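Local coordinates for CRISPR-associated protein, Cse2 family (Meiothermus ruber, PDB 3WA8), which probably binds a G-rich crRNA sequence and stabilises the R-loop as the CasB (Cse2) component of a type I-E CRISPR system, at residues L109-R120 with L151-I160. Residues are numbered along the deposited sequence; the frame is centred on the assembly and turned at random.
Sequences LGHAIAQLYLAR and LIESQDDIRI
L116 and I152 meet at about a right angle, CD2 of L116 lying 3.9 Å from CG1 of I152, as helix 109-119 packs on the end of helix 141-154 and the loop after it, joined by apolar side chains. L116 is turned with CG anti to the backbone N (chi1 163°), which swings the branched end toward 151-160, where its two methyls meet different partners: CD2 also reaches CB of L151, while CD1 lies across the Q155 chain, 3.6 Å from CG. Toward the N-terminal end of helix 109-119, I113 CG1 is 3.8 Å from CD1 of I152, and L109 CD1 rests 3.9 Å from CG2 of I160. I158, on the loop, lays its CD1 4.0 Å from L116 CB and its CG2 at the same distance from A112 CB; its side chain runs antiparallel to that of Q115. Where helix 109-119 ends, Q155, bent at chi2 (-59°), brings NE2 to 3.5 Å from CB of A119. Its OE1 stands above one face of the R120 guanidinium, offset toward the rim and not hydrogen-bonded to it, the two planes 81° apart. An alanine here, lacking CG and the amide, would probably open a gap beside L116 CD1 and A119 CB and leave that guanidinium face without its Q155 oxygen. M148, earlier on helix 141-154, also touches I113 and L116, extending the apolar seam. The join thus relies on shape and apolar burial rather than directional bonds.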
loop_
_atom_site.group_PDB
_atom_site.type_symbol
_atom_site.label_atom_id
_atom_site.label_comp_id
_atom_site.label_asym_id
_atom_site.label_seq_id
_atom_site.Cartn_x
_atom_site.Cartn_y
_atom_site.Cartn_z
ATOM N N LEU A 109 -5.521 -2.836 -2.406
ATOM C CA LEU A 109 -5.249 -1.610 -3.133
ATOM C C LEU A 109 -6.057 -1.538 -4.441
ATOM O O LEU A 109 -6.360 -0.439 -4.958
ATOM C CB LEU A 109 -3.760 -1.451 -3.402
ATOM C CG LEU A 109 -3.426 0.028 -3.611
ATOM C CD1 LEU A 109 -3.549 0.758 -2.275
ATOM C CD2 LEU A 109 -2.053 0.265 -4.264
ATOM N N GLY A 110 -6.399 -2.710 -4.973
ATOM C CA GLY A 110 -7.274 -2.785 -6.124
ATOM C C GLY A 110 -8.537 -1.984 -5.845
ATOM O O GLY A 110 -8.952 -1.132 -6.654
ATOM N N HIS A 111 -9.146 -2.212 -4.685
ATOM C CA HIS A 111 -10.354 -1.452 -4.378
ATOM C C HIS A 111 -10.071 0.062 -4.335
ATOM O O HIS A 111 -10.864 0.854 -4.870
ATOM C CB HIS A 111 -11.052 -1.955 -3.120
ATOM C CG HIS A 111 -12.175 -1.077 -2.661
ATOM N ND1 HIS A 111 -13.460 -1.193 -3.143
ATOM C CD2 HIS A 111 -12.207 -0.075 -1.750
ATOM C CE1 HIS A 111 -14.234 -0.306 -2.549
ATOM N NE2 HIS A 111 -13.494 0.393 -1.706
ATOM N N ALA A 112 -8.947 0.462 -3.728
ATOM C CA ALA A 112 -8.634 1.892 -3.621
ATOM C C ALA A 112 -8.511 2.475 -5.033
ATOM O O ALA A 112 -9.077 3.544 -5.323
ATOM C CB ALA A 112 -7.382 2.137 -2.803
ATOM N N ILE A 113 -7.837 1.730 -5.919
ATOM C CA ILE A 113 -7.573 2.208 -7.261
ATOM C C ILE A 113 -8.873 2.346 -8.065
ATOM O O ILE A 113 -9.049 3.320 -8.831
ATOM C CB ILE A 113 -6.516 1.348 -7.978
ATOM C CG1 ILE A 113 -5.142 1.617 -7.381
ATOM C CG2 ILE A 113 -6.439 1.666 -9.486
ATOM C CD1 ILE A 113 -4.194 0.464 -7.524
ATOM N N ALA A 114 -9.788 1.398 -7.878
ATOM C CA ALA A 114 -11.056 1.469 -8.580
ATOM C C ALA A 114 -11.800 2.716 -8.155
ATOM O O ALA A 114 -12.413 3.396 -8.981
ATOM C CB ALA A 114 -11.879 0.261 -8.306
ATOM N N GLN A 115 -11.734 3.030 -6.865
ATOM C CA GLN A 115 -12.420 4.197 -6.329
ATOM C C GLN A 115 -11.883 5.454 -7.002
ATOM O O GLN A 115 -12.647 6.373 -7.334
ATOM C CB GLN A 115 -12.252 4.271 -4.811
ATOM C CG GLN A 115 -13.207 3.395 -4.057
ATOM C CD GLN A 115 -12.955 3.392 -2.576
ATOM O OE1 GLN A 115 -11.836 3.194 -2.126
ATOM N NE2 GLN A 115 -14.008 3.572 -1.804
ATOM N N LEU A 116 -10.564 5.477 -7.206
ATOM C CA LEU A 116 -9.899 6.574 -7.875
ATOM C C LEU A 116 -10.361 6.627 -9.335
ATOM O O LEU A 116 -10.767 7.691 -9.841
ATOM C CB LEU A 116 -8.402 6.381 -7.772
ATOM C CG LEU A 116 -7.563 7.189 -8.731
ATOM C CD1 LEU A 116 -7.595 8.659 -8.343
ATOM C CD2 LEU A 116 -6.175 6.653 -8.730
ATOM N N TYR A 117 -10.338 5.473 -9.992
ATOM C CA TYR A 117 -10.818 5.340 -11.352
ATOM C C TYR A 117 -12.201 5.950 -11.525
ATOM O O TYR A 117 -12.415 6.752 -12.433
ATOM C CB TYR A 117 -10.832 3.869 -11.695
ATOM C CG TYR A 117 -11.424 3.495 -13.019
ATOM C CD1 TYR A 117 -10.817 3.872 -14.204
ATOM C CD2 TYR A 117 -12.562 2.717 -13.084
ATOM C CE1 TYR A 117 -11.341 3.506 -15.420
ATOM C CE2 TYR A 117 -13.106 2.350 -14.298
ATOM C CZ TYR A 117 -12.488 2.743 -15.467
ATOM O OH TYR A 117 -13.013 2.377 -16.681
ATOM N N LEU A 118 -13.133 5.592 -10.645
ATOM C CA LEU A 118 -14.519 6.064 -10.753
ATOM C C LEU A 118 -14.643 7.546 -10.433
ATOM O O LEU A 118 -15.470 8.244 -11.014
ATOM C CB LEU A 118 -15.449 5.258 -9.847
ATOM C CG LEU A 118 -15.677 3.776 -10.171
ATOM C CD1 LEU A 118 -15.936 2.996 -8.902
ATOM C CD2 LEU A 118 -16.802 3.544 -11.171
ATOM N N ALA A 119 -13.817 8.022 -9.511
ATOM C CA ALA A 119 -13.767 9.443 -9.171
ATOM C C ALA A 119 -13.337 10.302 -10.368
ATOM O O ALA A 119 -13.726 11.460 -10.468
ATOM C CB ALA A 119 -12.839 9.680 -7.972
ATOM N N ARG A 120 -12.549 9.733 -11.278
ATOM C CA ARG A 120 -12.066 10.471 -12.445
ATOM C C ARG A 120 -12.773 10.078 -13.729
ATOM O O ARG A 120 -12.131 9.970 -14.777
ATOM C CB ARG A 120 -10.568 10.258 -12.629
ATOM C CG ARG A 120 -9.699 11.031 -11.680
ATOM C CD ARG A 120 -8.362 11.257 -12.324
ATOM N NE ARG A 120 -7.327 11.381 -11.315
ATOM C CZ ARG A 120 -7.040 12.508 -10.669
ATOM N NH1 ARG A 120 -7.717 13.627 -10.954
ATOM N NH2 ARG A 120 -6.072 12.517 -9.743
ATOM N N LEU A 151 -1.437 9.310 -6.867
ATOM C CA LEU A 151 -2.682 9.636 -7.530
ATOM C C LEU A 151 -3.844 9.431 -6.588
ATOM O O LEU A 151 -4.649 10.342 -6.409
ATOM C CB LEU A 151 -2.869 8.861 -8.826
ATOM C CG LEU A 151 -2.157 9.466 -10.033
ATOM C CD1 LEU A 151 -2.342 8.578 -11.232
ATOM C CD2 LEU A 151 -2.664 10.842 -10.325
ATOM N N ILE A 152 -3.910 8.260 -5.972
ATOM C CA ILE A 152 -4.935 7.974 -4.989
ATOM C C ILE A 152 -5.094 9.081 -3.929
ATOM O O ILE A 152 -6.225 9.458 -3.593
ATOM C CB ILE A 152 -4.647 6.656 -4.289
ATOM C CG1 ILE A 152 -4.770 5.513 -5.281
ATOM C CG2 ILE A 152 -5.607 6.429 -3.146
ATOM C CD1 ILE A 152 -4.030 4.287 -4.875
ATOM N N GLU A 153 -3.969 9.602 -3.427
ATOM C CA GLU A 153 -3.954 10.603 -2.342
ATOM C C GLU A 153 -4.463 11.970 -2.804
ATOM O O GLU A 153 -4.886 12.781 -1.998
ATOM C CB GLU A 153 -2.548 10.733 -1.744
ATOM C CG GLU A 153 -2.037 9.481 -1.000
ATOM C CD GLU A 153 -2.167 9.560 0.517
ATOM O OE1 GLU A 153 -2.436 10.650 1.054
ATOM O OE2 GLU A 153 -1.964 8.533 1.193
ATOM N N SER A 154 -4.432 12.217 -4.106
ATOM C CA SER A 154 -5.086 13.379 -4.679
ATOM C C SER A 154 -6.575 13.389 -4.453
ATOM O O SER A 154 -7.150 14.462 -4.330
ATOM C CB SER A 154 -4.851 13.462 -6.183
ATOM O OG SER A 154 -3.522 13.847 -6.448
ATOM N N GLN A 155 -7.225 12.226 -4.463
ATOM C CA GLN A 155 -8.642 12.209 -4.078
ATOM C C GLN A 155 -8.672 12.193 -2.579
ATOM O O GLN A 155 -7.942 11.456 -1.931
ATOM C CB GLN A 155 -9.415 11.020 -4.623
ATOM C CG GLN A 155 -9.397 10.910 -6.109
ATOM C CD GLN A 155 -9.967 12.101 -6.790
ATOM O OE1 GLN A 155 -9.301 12.733 -7.608
ATOM N NE2 GLN A 155 -11.209 12.420 -6.474
ATOM N N ASP A 156 -9.514 13.027 -2.014
ATOM C CA ASP A 156 -9.401 13.256 -0.595
ATOM C C ASP A 156 -9.932 12.058 0.207
ATOM O O ASP A 156 -9.381 11.710 1.260
ATOM C CB ASP A 156 -10.146 14.538 -0.235
ATOM C CG ASP A 156 -9.834 14.995 1.138
ATOM O OD1 ASP A 156 -8.904 14.421 1.751
ATOM O OD2 ASP A 156 -10.513 15.932 1.602
ATOM N N ASP A 157 -10.967 11.421 -0.346
ATOM C CA ASP A 157 -11.880 10.595 0.412
ATOM C C ASP A 157 -11.560 9.120 0.325
ATOM O O ASP A 157 -12.332 8.314 0.817
ATOM C CB ASP A 157 -13.302 10.823 -0.104
ATOM C CG ASP A 157 -13.667 12.306 -0.181
ATOM O OD1 ASP A 157 -12.742 13.146 -0.313
ATOM O OD2 ASP A 157 -14.877 12.651 -0.104
ATOM N N ILE A 158 -10.449 8.748 -0.298
ATOM C CA ILE A 158 -10.156 7.336 -0.493
ATOM C C ILE A 158 -9.163 6.793 0.521
ATOM O O ILE A 158 -8.040 7.284 0.636
ATOM C CB ILE A 158 -9.600 7.085 -1.886
ATOM C CG1 ILE A 158 -10.678 7.404 -2.915
ATOM C CG2 ILE A 158 -9.108 5.637 -2.023
ATOM C CD1 ILE A 158 -10.198 7.374 -4.320
ATOM N N ARG A 159 -9.585 5.772 1.253
ATOM C CA ARG A 159 -8.756 5.164 2.280
ATOM C C ARG A 159 -7.814 4.147 1.671
ATOM O O ARG A 159 -8.249 3.370 0.860
ATOM C CB ARG A 159 -9.651 4.479 3.317
ATOM C CG ARG A 159 -8.911 3.541 4.247
ATOM C CD ARG A 159 -9.579 3.392 5.603
ATOM N NE ARG A 159 -8.812 2.481 6.450
ATOM C CZ ARG A 159 -9.307 1.834 7.501
ATOM N NH1 ARG A 159 -10.571 1.994 7.884
ATOM N NH2 ARG A 159 -8.526 1.020 8.181
ATOM N N ILE A 160 -6.541 4.149 2.067
ATOM C CA ILE A 160 -5.605 3.076 1.689
ATOM C C ILE A 160 -5.306 2.243 2.914
ATOM O O ILE A 160 -4.746 2.773 3.880
ATOM C CB ILE A 160 -4.244 3.617 1.194
ATOM C CG1 ILE A 160 -4.368 4.172 -0.224
ATOM C CG2 ILE A 160 -3.188 2.528 1.212
ATOM C CD1 ILE A 160 -3.244 5.097 -0.599
#